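Long-range contacts in alpha-glucosidase (Pseudoalteromonas sp. K8, PDB 5HQA), which hydrolyses alpha-glucosidic bonds as a family 97 glycoside hydrolase that binds calcium and is activated by chloride: residues A142-A147 and N158-N163; A166-P171 and M195-R200; V180-H185 and R229-G234. One frame throughout, in Å; residues are numbered along the deposited sequence.

Contact 1. Residues A142-A147 and N158-N163; sequences AWWIPA and NTTPLN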
ATOM      1  N   ALA A 142      13.375  -4.217 -15.001  1.00 10.37           N
ATOM      2  CA  ALA A 142      12.168  -4.254 -14.187  1.00 10.00           C
ATOM      3  C   ALA A 142      12.476  -4.713 -12.762  1.00 11.66           C
ATOM      4  O   ALA A 142      13.399  -5.501 -12.526  1.00 11.45           O
ATOM      5  CB  ALA A 142      11.112  -5.184 -14.807  1.00  8.43           C
ATOM      6  N   TRP A 143      11.671  -4.223 -11.813  1.00  9.40           N
ATOM      7  CA  TRP A 143      11.752  -4.616 -10.409  1.00  9.11           C
ATOM      8  C   TRP A 143      10.367  -5.093  -9.996  1.00 11.36           C
ATOM      9  O   TRP A 143       9.445  -4.280  -9.900  1.00 14.07           O
ATOM     10  CB  TRP A 143      12.203  -3.444  -9.540  1.00  9.61           C
ATOM     11  CG  TRP A 143      13.468  -2.780 -10.017  1.00 12.00           C
ATOM     12  CD1 TRP A 143      14.743  -3.145  -9.714  1.00 11.97           C
ATOM     13  CD2 TRP A 143      13.573  -1.623 -10.869  1.00 12.83           C
ATOM     14  NE1 TRP A 143      15.637  -2.288 -10.318  1.00 16.58           N
ATOM     15  CE2 TRP A 143      14.942  -1.344 -11.028  1.00 14.40           C
ATOM     16  CE3 TRP A 143      12.638  -0.789 -11.494  1.00 13.30           C
ATOM     17  CZ2 TRP A 143      15.404  -0.272 -11.795  1.00 13.03           C
ATOM     18  CZ3 TRP A 143      13.097   0.275 -12.249  1.00 13.37           C
ATOM     19  CH2 TRP A 143      14.467   0.522 -12.393  1.00 13.03           C
ATOM     20  N   TRP A 144      10.202  -6.395  -9.748  1.00  9.93           N
ATOM     21  CA  TRP A 144       8.848  -6.944  -9.747  1.00  8.68           C
ATOM     22  C   TRP A 144       8.714  -8.127  -8.791  1.00  9.69           C
ATOM     23  O   TRP A 144       9.703  -8.762  -8.408  1.00  9.08           O
ATOM     24  CB  TRP A 144       8.453  -7.380 -11.166  1.00  8.53           C
ATOM     25  CG  TRP A 144       9.430  -8.354 -11.779  1.00  8.87           C
ATOM     26  CD1 TRP A 144      10.569  -8.049 -12.477  1.00  9.69           C
ATOM     27  CD2 TRP A 144       9.347  -9.787 -11.755  1.00  9.86           C
ATOM     28  NE1 TRP A 144      11.196  -9.204 -12.892  1.00 10.00           N
ATOM     29  CE2 TRP A 144      10.466 -10.283 -12.464  1.00 11.85           C
ATOM     30  CE3 TRP A 144       8.437 -10.698 -11.203  1.00 10.68           C
ATOM     31  CZ2 TRP A 144      10.697 -11.652 -12.637  1.00 11.45           C
ATOM     32  CZ3 TRP A 144       8.665 -12.059 -11.375  1.00 11.07           C
ATOM     33  CH2 TRP A 144       9.784 -12.523 -12.088  1.00 12.94           C
ATOM     34  N   ILE A 145       7.465  -8.425  -8.423  1.00  9.13           N
ATOM     35  CA  ILE A 145       7.146  -9.657  -7.698  1.00  7.93           C
ATOM     36  C   ILE A 145       6.219 -10.518  -8.547  1.00  9.84           C
ATOM     37  O   ILE A 145       5.400  -9.995  -9.322  1.00 10.60           O
ATOM     38  CB  ILE A 145       6.519  -9.386  -6.317  1.00  8.21           C
ATOM     39  CG1 ILE A 145       5.271  -8.491  -6.431  1.00 10.44           C
ATOM     40  CG2 ILE A 145       7.571  -8.823  -5.342  1.00  8.56           C
ATOM     41  CD1 ILE A 145       4.263  -8.695  -5.287  1.00 13.02           C
ATOM     42  N   PRO A 146       6.309 -11.837  -8.431  1.00 10.44           N
ATOM     43  CA  PRO A 146       5.456 -12.707  -9.244  1.00  9.87           C
ATOM     44  C   PRO A 146       4.019 -12.660  -8.767  1.00 11.25           C
ATOM     45  O   PRO A 146       3.735 -12.480  -7.578  1.00 11.54           O
ATOM     46  CB  PRO A 146       6.062 -14.096  -9.019  1.00 11.38           C
ATOM     47  CG  PRO A 146       6.602 -14.001  -7.591  1.00 11.15           C
ATOM     48  CD  PRO A 146       7.180 -12.604  -7.516  1.00  9.90           C
ATOM     49  N   ALA A 147       3.106 -12.843  -9.709  1.00  8.87           N
ATOM     50  CA  ALA A 147       1.688 -12.932  -9.398  1.00  9.34           C
ATOM     51  C   ALA A 147       1.237 -14.387  -9.407  1.00  9.44           C
ATOM     52  O   ALA A 147       1.877 -15.252 -10.010  1.00 10.39           O
ATOM     53  CB  ALA A 147       0.855 -12.127 -10.399  1.00  9.48           C
ATOM     54  N   ASN A 158      12.304  -8.905  -7.538  1.00  9.39           N
ATOM     55  CA  ASN A 158      13.318  -9.358  -8.479  1.00 10.50           C
ATOM     56  C   ASN A 158      13.805  -8.186  -9.316  1.00 13.08           C
ATOM     57  O   ASN A 158      13.014  -7.324  -9.695  1.00 15.10           O
ATOM     58  CB  ASN A 158      12.748 -10.422  -9.415  1.00  8.66           C
ATOM     59  CG  ASN A 158      12.147 -11.586  -8.667  1.00 14.85           C
ATOM     60  OD1 ASN A 158      10.991 -11.955  -8.893  1.00 21.43           O
ATOM     61  ND2 ASN A 158      12.922 -12.173  -7.774  1.00 10.70           N
ATOM     62  N   THR A 159      15.103  -8.176  -9.625  1.00  8.53           N
ATOM     63  CA  THR A 159      15.703  -7.199 -10.531  1.00  9.12           C
ATOM     64  C   THR A 159      16.118  -7.957 -11.785  1.00 10.76           C
ATOM     65  O   THR A 159      17.063  -8.750 -11.742  1.00 12.00           O
ATOM     66  CB  THR A 159      16.917  -6.520  -9.895  1.00 12.28           C
ATOM     67  OG1 THR A 159      16.548  -5.926  -8.644  1.00 11.06           O
ATOM     68  CG2 THR A 159      17.492  -5.444 -10.838  1.00 10.73           C
ATOM     69  N   THR A 160      15.386  -7.760 -12.892  1.00  9.85           N
ATOM     70  CA  THR A 160      15.681  -8.538 -14.099  1.00 10.25           C
ATOM     71  C   THR A 160      15.501  -7.687 -15.348  1.00 13.10           C
ATOM     72  O   THR A 160      14.882  -6.613 -15.282  1.00 12.92           O
ATOM     73  CB  THR A 160      14.756  -9.755 -14.236  1.00 11.07           C
ATOM     74  OG1 THR A 160      13.456  -9.309 -14.652  1.00 11.31           O
ATOM     75  CG2 THR A 160      14.618 -10.530 -12.928  1.00 11.69           C
ATOM     76  N   PRO A 161      16.002  -8.138 -16.501  1.00 13.54           N
ATOM     77  CA  PRO A 161      15.511  -7.600 -17.782  1.00 10.71           C
ATOM     78  C   PRO A 161      13.992  -7.666 -17.848  1.00 10.56           C
ATOM     79  O   PRO A 161      13.376  -8.616 -17.360  1.00 10.95           O
ATOM     80  CB  PRO A 161      16.154  -8.522 -18.819  1.00 10.31           C
ATOM     81  CG  PRO A 161      17.439  -8.988 -18.143  1.00 13.40           C
ATOM     82  CD  PRO A 161      17.091  -9.120 -16.682  1.00 12.81           C
ATOM     83  N   LEU A 162      13.381  -6.645 -18.459  1.00  9.99           N
ATOM     84  CA  LEU A 162      11.919  -6.602 -18.529  1.00 10.51           C
ATOM     85  C   LEU A 162      11.343  -7.854 -19.200  1.00 12.12           C
ATOM     86  O   LEU A 162      10.266  -8.329 -18.816  1.00 11.32           O
ATOM     87  CB  LEU A 162      11.472  -5.343 -19.275  1.00  8.91           C
ATOM     88  CG  LEU A 162       9.971  -5.108 -19.458  1.00 10.89           C
ATOM     89  CD1 LEU A 162       9.261  -4.991 -18.118  1.00 11.19           C
ATOM     90  CD2 LEU A 162       9.752  -3.836 -20.282  1.00 10.87           C
ATOM     91  N   ASN A 163      12.052  -8.419 -20.181  1.00 10.26           N
ATOM     92  CA  ASN A 163      11.512  -9.571 -20.885  1.00 11.42           C
ATOM     93  C   ASN A 163      11.459 -10.827 -20.025  1.00 13.03           C
ATOM     94  O   ASN A 163      10.858 -11.816 -20.460  1.00 13.67           O
ATOM     95  CB  ASN A 163      12.325  -9.844 -22.146  1.00 11.42           C
ATOM     96  CG  ASN A 163      12.010  -8.867 -23.257  1.00 15.19           C
ATOM     97  OD1 ASN A 163      10.978  -8.197 -23.239  1.00 17.47           O
ATOM     98  ND2 ASN A 163      12.896  -8.781 -24.229  1.00 14.51           N
TER
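Ala142 faces Thr160 and Trp144 faces Asn158 as antiparallel hydrogen-bonded pairs, with Trp143 and Thr159 a non-hydrogen-bonded pair between them; the short strand segments run 144° apart. Four backbone bonds close this ladder, the shortest from Asn158 N to Trp144 O at 2.7 Å. The Trp144 indole carries the side-chain contact. Its CG lies between the backbone N and the carbonyl carbon (chi1 55°), and NE1 gives a nearly straight bond to Thr160 OG1, 2.9 Å away and close to the ring plane. Thr160 OG1 in turn donates to Pro161 O at 2.8 Å, a relay that should fix the rotation of Thr160. Asn158 lies over one face of the indole: CB stands 4.0 Å from the centroid of the five-membered ring in a CH-pi contact, and OD1 lies toward the rim, 3.4 Å from Trp144 CZ3. On the same side of the sheet, Ala142 CB packs on Leu162 CD1 at 3.8 Å. On the opposite side, Thr159 OG1 meets the edge of the Trp143 ring at CD1, 3.5 Å away, and Met477 touches both residues. This is a beta-hairpin with a long connection, closing the base of the loop that carries the calcium ligand Glu154.

Contact 2. Residues A166-P171 and M195-R200; sequences ALVHTP and MVLNQR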
ATOM      1  N   ALA A 166       7.486 -12.534 -16.285  1.00 11.98           N
ATOM      2  CA  ALA A 166       6.492 -13.306 -17.026  1.00  9.26           C
ATOM      3  C   ALA A 166       5.067 -13.032 -16.550  1.00 12.72           C
ATOM      4  O   ALA A 166       4.149 -12.894 -17.373  1.00 12.18           O
ATOM      5  CB  ALA A 166       6.808 -14.801 -16.926  1.00  9.32           C
ATOM      6  N   LEU A 167       4.855 -12.953 -15.237  1.00  8.27           N
ATOM      7  CA  LEU A 167       3.507 -12.850 -14.686  1.00  7.75           C
ATOM      8  C   LEU A 167       3.650 -12.125 -13.359  1.00 11.71           C
ATOM      9  O   LEU A 167       4.205 -12.688 -12.412  1.00 12.34           O
ATOM     10  CB  LEU A 167       2.884 -14.236 -14.506  1.00  9.76           C
ATOM     11  CG  LEU A 167       1.405 -14.277 -14.113  1.00 11.09           C
ATOM     12  CD1 LEU A 167       0.555 -13.792 -15.310  1.00 10.43           C
ATOM     13  CD2 LEU A 167       0.999 -15.697 -13.654  1.00 10.82           C
ATOM     14  N   VAL A 168       3.171 -10.881 -13.286  1.00  8.69           N
ATOM     15  CA  VAL A 168       3.587  -9.974 -12.225  1.00  8.95           C
ATOM     16  C   VAL A 168       2.388  -9.258 -11.621  1.00 11.08           C
ATOM     17  O   VAL A 168       1.371  -9.017 -12.284  1.00  9.93           O
ATOM     18  CB  VAL A 168       4.624  -8.948 -12.742  1.00  7.47           C
ATOM     19  CG1 VAL A 168       5.843  -9.672 -13.321  1.00  7.76           C
ATOM     20  CG2 VAL A 168       3.997  -8.020 -13.782  1.00  7.51           C
ATOM     21  N   HIS A 169       2.519  -8.925 -10.336  1.00 11.24           N
ATOM     22  CA  HIS A 169       1.567  -8.063  -9.657  1.00 10.28           C
ATOM     23  C   HIS A 169       1.883  -6.599  -9.945  1.00 11.24           C
ATOM     24  O   HIS A 169       2.986  -6.243 -10.371  1.00 10.52           O
ATOM     25  CB  HIS A 169       1.593  -8.315  -8.145  1.00  9.36           C
ATOM     26  CG  HIS A 169       0.753  -9.477  -7.719  1.00 11.03           C
ATOM     27  ND1 HIS A 169      -0.560  -9.626  -8.115  1.00 11.47           N
ATOM     28  CD2 HIS A 169       1.037 -10.547  -6.936  1.00 11.21           C
ATOM     29  CE1 HIS A 169      -1.049 -10.738  -7.593  1.00 13.69           C
ATOM     30  NE2 HIS A 169      -0.103 -11.312  -6.868  1.00 11.89           N
ATOM     31  N   THR A 170       0.895  -5.744  -9.704  1.00  9.82           N
ATOM     32  CA  THR A 170       1.108  -4.305  -9.818  1.00  8.30           C
ATOM     33  C   THR A 170       1.070  -3.685  -8.420  1.00 10.14           C
ATOM     34  O   THR A 170       0.462  -4.257  -7.513  1.00 11.27           O
ATOM     35  CB  THR A 170       0.047  -3.642 -10.732  1.00 11.24           C
ATOM     36  OG1 THR A 170      -1.196  -3.497 -10.025  1.00 12.30           O
ATOM     37  CG2 THR A 170      -0.172  -4.470 -12.007  1.00 11.25           C
ATOM     38  N   PRO A 171       1.700  -2.510  -8.223  1.00 13.69           N
ATOM     39  CA  PRO A 171       2.416  -1.639  -9.171  1.00 13.97           C
ATOM     40  C   PRO A 171       3.624  -2.333  -9.775  1.00 15.42           C
ATOM     41  O   PRO A 171       4.450  -2.917  -9.058  1.00 15.48           O
ATOM     42  CB  PRO A 171       2.848  -0.449  -8.301  1.00 11.41           C
ATOM     43  CG  PRO A 171       1.892  -0.467  -7.151  1.00 10.74           C
ATOM     44  CD  PRO A 171       1.657  -1.915  -6.876  1.00 11.27           C
ATOM     45  N   MET A 195      -6.250  -6.844 -11.740  1.00 10.13           N
ATOM     46  CA  MET A 195      -5.431  -7.061 -12.923  1.00  9.69           C
ATOM     47  C   MET A 195      -4.035  -7.519 -12.509  1.00 14.30           C
ATOM     48  O   MET A 195      -3.361  -6.859 -11.713  1.00 13.69           O
ATOM     49  CB  MET A 195      -5.351  -5.778 -13.747  1.00 11.31           C
ATOM     50  CG  MET A 195      -4.494  -5.884 -14.993  1.00 14.19           C
ATOM     51  SD  MET A 195      -4.482  -4.303 -15.889  1.00 16.94           S
ATOM     52  CE  MET A 195      -3.520  -3.249 -14.783  1.00 16.10           C
ATOM     53  N   VAL A 196      -3.621  -8.651 -13.046  1.00 10.31           N
ATOM     54  CA  VAL A 196      -2.243  -9.114 -13.058  1.00  9.83           C
ATOM     55  C   VAL A 196      -1.719  -8.874 -14.469  1.00 12.39           C
ATOM     56  O   VAL A 196      -2.505  -8.811 -15.418  1.00 13.00           O
ATOM     57  CB  VAL A 196      -2.253 -10.607 -12.654  1.00 13.66           C
ATOM     58  CG1 VAL A 196      -1.126 -11.381 -13.263  1.00 12.35           C
ATOM     59  CG2 VAL A 196      -2.348 -10.743 -11.125  1.00 11.05           C
ATOM     60  N   LEU A 197      -0.405  -8.700 -14.633  1.00  9.18           N
ATOM     61  CA  LEU A 197       0.155  -8.454 -15.960  1.00  8.04           C
ATOM     62  C   LEU A 197       0.849  -9.710 -16.470  1.00  9.90           C
ATOM     63  O   LEU A 197       1.733 -10.251 -15.803  1.00 10.57           O
ATOM     64  CB  LEU A 197       1.134  -7.280 -15.954  1.00  9.85           C
ATOM     65  CG  LEU A 197       0.485  -5.942 -15.592  1.00 11.79           C
ATOM     66  CD1 LEU A 197       1.525  -4.824 -15.561  1.00 12.11           C
ATOM     67  CD2 LEU A 197      -0.660  -5.629 -16.562  1.00 11.57           C
ATOM     68  N   ASN A 198       0.472 -10.144 -17.669  1.00  8.91           N
ATOM     69  CA  ASN A 198       0.931 -11.404 -18.246  1.00  8.58           C
ATOM     70  C   ASN A 198       1.677 -11.061 -19.528  1.00  8.81           C
ATOM     71  O   ASN A 198       1.065 -10.602 -20.495  1.00 10.46           O
ATOM     72  CB  ASN A 198      -0.274 -12.310 -18.513  1.00 10.45           C
ATOM     73  CG  ASN A 198       0.103 -13.676 -19.059  1.00 11.76           C
ATOM     74  OD1 ASN A 198       1.185 -13.881 -19.604  1.00 11.02           O
ATOM     75  ND2 ASN A 198      -0.822 -14.618 -18.934  1.00 13.33           N
ATOM     76  N   GLN A 199       2.994 -11.261 -19.542  1.00  8.78           N
ATOM     77  CA  GLN A 199       3.768 -10.912 -20.725  1.00  9.65           C
ATOM     78  C   GLN A 199       3.519 -11.951 -21.816  1.00 12.37           C
ATOM     79  O   GLN A 199       3.788 -13.144 -21.623  1.00 11.40           O
ATOM     80  CB  GLN A 199       5.258 -10.807 -20.401  1.00 10.58           C
ATOM     81  CG  GLN A 199       6.026 -10.164 -21.553  1.00  9.86           C
ATOM     82  CD  GLN A 199       7.480  -9.848 -21.242  1.00 14.58           C
ATOM     83  OE1 GLN A 199       8.224  -9.444 -22.134  1.00 16.06           O
ATOM     84  NE2 GLN A 199       7.893 -10.016 -19.981  1.00 12.76           N
ATOM     85  N   ARG A 200       2.996 -11.501 -22.958  1.00  8.84           N
ATOM     86  CA  ARG A 200       2.674 -12.410 -24.050  1.00 10.40           C
ATOM     87  C   ARG A 200       3.831 -12.420 -25.042  1.00 12.46           C
ATOM     88  O   ARG A 200       4.912 -12.927 -24.718  1.00 12.90           O
ATOM     89  CB  ARG A 200       1.337 -12.005 -24.682  1.00  9.38           C
ATOM     90  CG  ARG A 200       0.191 -11.902 -23.651  1.00  9.09           C
ATOM     91  CD  ARG A 200       0.150 -13.104 -22.678  1.00 10.57           C
ATOM     92  NE  ARG A 200      -0.014 -14.371 -23.392  1.00  9.80           N
ATOM     93  CZ  ARG A 200       0.430 -15.547 -22.958  1.00  9.83           C
ATOM     94  NH1 ARG A 200       1.086 -15.638 -21.806  1.00  9.65           N
ATOM     95  NH2 ARG A 200       0.238 -16.634 -23.694  1.00  9.81           N
TER
HETATM   96  O   HOH W   1       4.507 -14.507 -19.534  1.00 19.37           O
HETATM   97  O   HOH W   2      -1.843  -7.351  -9.361  1.00 13.26           O
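Leu197, Val196 and Thr170 give up the most surface where 195-200 runs antiparallel to 166-171. Leu197 is tied to Val168 by two backbone bonds of 3.0 Å, Leu197 N to Val168 O and Val168 N to Leu197 O. Its CB rests on Val168 CG2 at 3.7 Å, while its CG meets Thr170 CG2, the two side chains crossing at about a right angle. Thr170 turns this methyl to Leu197; its OG1 bonds His185 and Lys440 instead. Val196 splits its branches: CG1, anti to the backbone N (chi1 151°, well off the staggered value), touches Leu167 CD1 at 3.6 Å, and CG2 reaches ND1 of the His169 ring at 3.7 Å. A water links His169 ND1 and Thr170 N to Met195 O. Leu167 CD1 also lies 3.6 Å from Asn198 CB; beyond, Asn198 OD1 accepts from Arg200 NH1 at 2.8 Å and ND2 donates to Asp208. An alanine in place of Asn198 would probably leave the Arg200 guanidinium and the Asp208 carboxylate without these mates. Strand 204-209 pairs with the far edge of 195-199, continuing one antiparallel sheet of the N-terminal beta-sandwich domain.

Contact 3. Residues V180-H185 and R229-G234; sequences VHISIH and RTIQIG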
ATOM      1  N   VAL A 180      13.852   6.552 -18.632  1.00 14.21           N
ATOM      2  CA  VAL A 180      12.471   6.874 -18.299  1.00 13.19           C
ATOM      3  C   VAL A 180      11.905   5.779 -17.410  1.00 14.17           C
ATOM      4  O   VAL A 180      11.983   4.590 -17.744  1.00 13.46           O
ATOM      5  CB  VAL A 180      11.637   7.025 -19.578  1.00 14.37           C
ATOM      6  CG1 VAL A 180      10.163   7.265 -19.230  1.00 12.13           C
ATOM      7  CG2 VAL A 180      12.209   8.141 -20.444  1.00 13.96           C
ATOM      8  N   HIS A 181      11.330   6.169 -16.273  1.00 11.23           N
ATOM      9  CA  HIS A 181      10.701   5.219 -15.366  1.00  9.91           C
ATOM     10  C   HIS A 181       9.208   5.152 -15.624  1.00 11.98           C
ATOM     11  O   HIS A 181       8.556   6.179 -15.831  1.00 11.70           O
ATOM     12  CB  HIS A 181      10.952   5.590 -13.908  1.00 10.35           C
ATOM     13  CG  HIS A 181      12.354   5.322 -13.461  1.00 13.30           C
ATOM     14  ND1 HIS A 181      13.447   5.921 -14.052  1.00 14.51           N
ATOM     15  CD2 HIS A 181      12.843   4.504 -12.498  1.00 12.41           C
ATOM     16  CE1 HIS A 181      14.551   5.496 -13.459  1.00 14.26           C
ATOM     17  NE2 HIS A 181      14.213   4.640 -12.510  1.00 13.07           N
ATOM     18  N   ILE A 182       8.670   3.938 -15.591  1.00 10.21           N
ATOM     19  CA  ILE A 182       7.262   3.695 -15.876  1.00  9.13           C
ATOM     20  C   ILE A 182       6.734   2.728 -14.828  1.00 11.55           C
ATOM     21  O   ILE A 182       7.444   1.808 -14.408  1.00 11.36           O
ATOM     22  CB  ILE A 182       7.071   3.132 -17.301  1.00 10.63           C
ATOM     23  CG1 ILE A 182       7.598   4.133 -18.332  1.00 12.38           C
ATOM     24  CG2 ILE A 182       5.602   2.784 -17.561  1.00 11.21           C
ATOM     25  CD1 ILE A 182       7.552   3.635 -19.761  1.00 16.08           C
ATOM     26  N   SER A 183       5.492   2.934 -14.398  1.00  9.87           N
ATOM     27  CA  SER A 183       4.871   1.996 -13.471  1.00  8.46           C
ATOM     28  C   SER A 183       3.418   1.803 -13.861  1.00 11.50           C
ATOM     29  O   SER A 183       2.692   2.784 -14.057  1.00 12.05           O
ATOM     30  CB  SER A 183       4.971   2.495 -12.028  1.00  9.79           C
ATOM     31  OG  SER A 183       4.566   1.475 -11.127  1.00 10.95           O
ATOM     32  N   ILE A 184       2.994   0.544 -13.953  1.00  9.44           N
ATOM     33  CA  ILE A 184       1.637   0.183 -14.345  1.00  8.19           C
ATOM     34  C   ILE A 184       0.885  -0.285 -13.106  1.00 10.72           C
ATOM     35  O   ILE A 184       1.409  -1.087 -12.322  1.00  9.20           O
ATOM     36  CB  ILE A 184       1.651  -0.904 -15.436  1.00  9.67           C
ATOM     37  CG1 ILE A 184       2.415  -0.389 -16.659  1.00 10.04           C
ATOM     38  CG2 ILE A 184       0.217  -1.325 -15.819  1.00  8.51           C
ATOM     39  CD1 ILE A 184       2.697  -1.463 -17.679  1.00 11.51           C
ATOM     40  N   HIS A 185      -0.340   0.199 -12.936  1.00  9.74           N
ATOM     41  CA  HIS A 185      -1.138  -0.159 -11.769  1.00  8.87           C
ATOM     42  C   HIS A 185      -2.603   0.056 -12.148  1.00 10.27           C
ATOM     43  O   HIS A 185      -2.940   0.109 -13.337  1.00 12.11           O
ATOM     44  CB  HIS A 185      -0.655   0.659 -10.556  1.00  8.34           C
ATOM     45  CG  HIS A 185      -1.255   0.246  -9.246  1.00 11.77           C
ATOM     46  ND1 HIS A 185      -1.301  -1.066  -8.818  1.00 10.80           N
ATOM     47  CD2 HIS A 185      -1.820   0.985  -8.260  1.00 11.41           C
ATOM     48  CE1 HIS A 185      -1.876  -1.116  -7.630  1.00 10.75           C
ATOM     49  NE2 HIS A 185      -2.199   0.114  -7.267  1.00 10.39           N
ATOM     50  N   ARG A 229      -7.009   1.820 -15.471  1.00 10.63           N
ATOM     51  CA  ARG A 229      -5.667   1.288 -15.695  1.00  9.89           C
ATOM     52  C   ARG A 229      -4.717   2.477 -15.705  1.00 12.31           C
ATOM     53  O   ARG A 229      -4.998   3.473 -16.380  1.00 11.25           O
ATOM     54  CB  ARG A 229      -5.589   0.535 -17.024  1.00  9.85           C
ATOM     55  CG  ARG A 229      -6.239  -0.843 -17.029  1.00 12.79           C
ATOM     56  CD  ARG A 229      -7.775  -0.792 -17.008  1.00 13.30           C
ATOM     57  NE  ARG A 229      -8.327  -2.128 -16.766  1.00 12.10           N
ATOM     58  CZ  ARG A 229      -8.388  -2.696 -15.561  1.00 14.48           C
ATOM     59  NH1 ARG A 229      -7.951  -2.040 -14.483  1.00 12.28           N
ATOM     60  NH2 ARG A 229      -8.888  -3.922 -15.434  1.00 11.68           N
ATOM     61  N   THR A 230      -3.625   2.405 -14.938  1.00 10.76           N
ATOM     62  CA  THR A 230      -2.760   3.569 -14.773  1.00 11.83           C
ATOM     63  C   THR A 230      -1.358   3.283 -15.286  1.00 12.82           C
ATOM     64  O   THR A 230      -0.814   2.193 -15.079  1.00 10.61           O
ATOM     65  CB  THR A 230      -2.684   4.053 -13.303  1.00 15.06           C
ATOM     66  OG1 THR A 230      -2.086   3.049 -12.474  1.00 14.11           O
ATOM     67  CG2 THR A 230      -4.070   4.358 -12.768  1.00 16.46           C
ATOM     68  N   ILE A 231      -0.779   4.280 -15.957  1.00 11.52           N
ATOM     69  CA  ILE A 231       0.586   4.218 -16.465  1.00 10.78           C
ATOM     70  C   ILE A 231       1.287   5.485 -15.995  1.00 12.07           C
ATOM     71  O   ILE A 231       1.101   6.558 -16.581  1.00 11.04           O
ATOM     72  CB  ILE A 231       0.639   4.096 -17.991  1.00 10.06           C
ATOM     73  CG1 ILE A 231      -0.225   2.914 -18.463  1.00 10.00           C
ATOM     74  CG2 ILE A 231       2.088   3.936 -18.440  1.00  9.41           C
ATOM     75  CD1 ILE A 231      -0.430   2.865 -19.981  1.00 10.95           C
ATOM     76  N   GLN A 232       2.085   5.373 -14.937  1.00  9.18           N
ATOM     77  CA  GLN A 232       2.905   6.494 -14.502  1.00  9.60           C
ATOM     78  C   GLN A 232       4.171   6.545 -15.341  1.00 11.09           C
ATOM     79  O   GLN A 232       4.765   5.507 -15.650  1.00 11.80           O
ATOM     80  CB  GLN A 232       3.267   6.356 -13.023  1.00  9.89           C
ATOM     81  CG  GLN A 232       2.069   6.471 -12.090  1.00 13.16           C
ATOM     82  CD  GLN A 232       2.474   6.447 -10.633  1.00 15.64           C
ATOM     83  OE1 GLN A 232       2.152   5.512  -9.887  1.00 17.55           O
ATOM     84  NE2 GLN A 232       3.174   7.487 -10.213  1.00 12.15           N
ATOM     85  N   ILE A 233       4.582   7.755 -15.709  1.00 10.08           N
ATOM     86  CA  ILE A 233       5.746   7.967 -16.565  1.00 11.81           C
ATOM     87  C   ILE A 233       6.510   9.164 -16.026  1.00 15.34           C
ATOM     88  O   ILE A 233       5.922  10.231 -15.822  1.00 14.44           O
ATOM     89  CB  ILE A 233       5.338   8.223 -18.031  1.00 12.52           C
ATOM     90  CG1 ILE A 233       4.433   7.100 -18.555  1.00 10.17           C
ATOM     91  CG2 ILE A 233       6.579   8.416 -18.907  1.00 12.58           C
ATOM     92  CD1 ILE A 233       3.739   7.432 -19.875  1.00 11.39           C
ATOM     93  N   GLY A 234       7.816   9.009 -15.819  1.00 13.40           N
ATOM     94  CA  GLY A 234       8.622  10.132 -15.370  1.00 16.16           C
ATOM     95  C   GLY A 234      10.077   9.998 -15.764  1.00 14.99           C
ATOM     96  O   GLY A 234      10.585   8.894 -15.996  1.00 14.25           O
TER
HETATM   97  O   HOH W   3       0.539   3.444 -12.279  1.00 12.25           O
HETATM   98  O   HOH W   4       2.135   2.794 -10.228  1.00 17.37           O
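Ser183 O accepts two hydrogen bonds, from Gln232 N at 2.8 Å and from a water at 2.9 Å, and the CA-H of Ile231 also points at it. The same water reaches Thr230 OG1 at 2.7 Å, joining the strands a second time beside the backbone ladder. A second water donates to Gln232 OE1 and bonds Ser183 OG, which also bonds Thr173 OG1; Gln232 NE2 donates to Leu240 O. Ser183 OG and the Gln232 amide are buried, and each has hydrogen-bond partners. Thr230 OG1, held between the backbone N and carbonyl carbon (chi1 64°), presses against the facing strand, 3.1 Å from His185 C and 3.4 Å from His185 CB. The other face is aliphatic. Ile182 and Ile231 lie side by side, pointing the same way, their CG2 methyls 3.8 Å apart, and Val180 CG1 meets Ile233 CG2 at the same distance of 3.8 Å. Ile231 and Ile233 continue onto Tyr23, Ile25 and Phe27 of strand 22-27, and Ile184 and Ile231 onto Phe132. Six backbone bonds hold the strands, 167° apart. The aliphatic face packs on strands 22-27 and 122-134 of the second sheet, as in the core of an antiparallel beta-sandwich, and this pair lies in the middle of its sheet.

How the contacts relate
All three contacts lie in the N-terminal domain. Contacts 1 and 3, with centres about 15 Å apart, belong to the same nine-stranded antiparallel sheet, where strand 172-175 stands between 141-144 and 181-187. Contact 1 forms the outer end of that sheet and contact 3 its middle. Contact 2 belongs to the other sheet, its centre about 10 Å from that of contact 1 and 14 Å from that of contact 3. Along the chain contact 1 closes first; contacts 2 and 3 then alternate, so the chain passes between the sheets. Ala147 N with Leu167 O joins contacts 1 and 2. Of contact 1, the Pro146 side chain lies about 12 Å from a bound glucose unit.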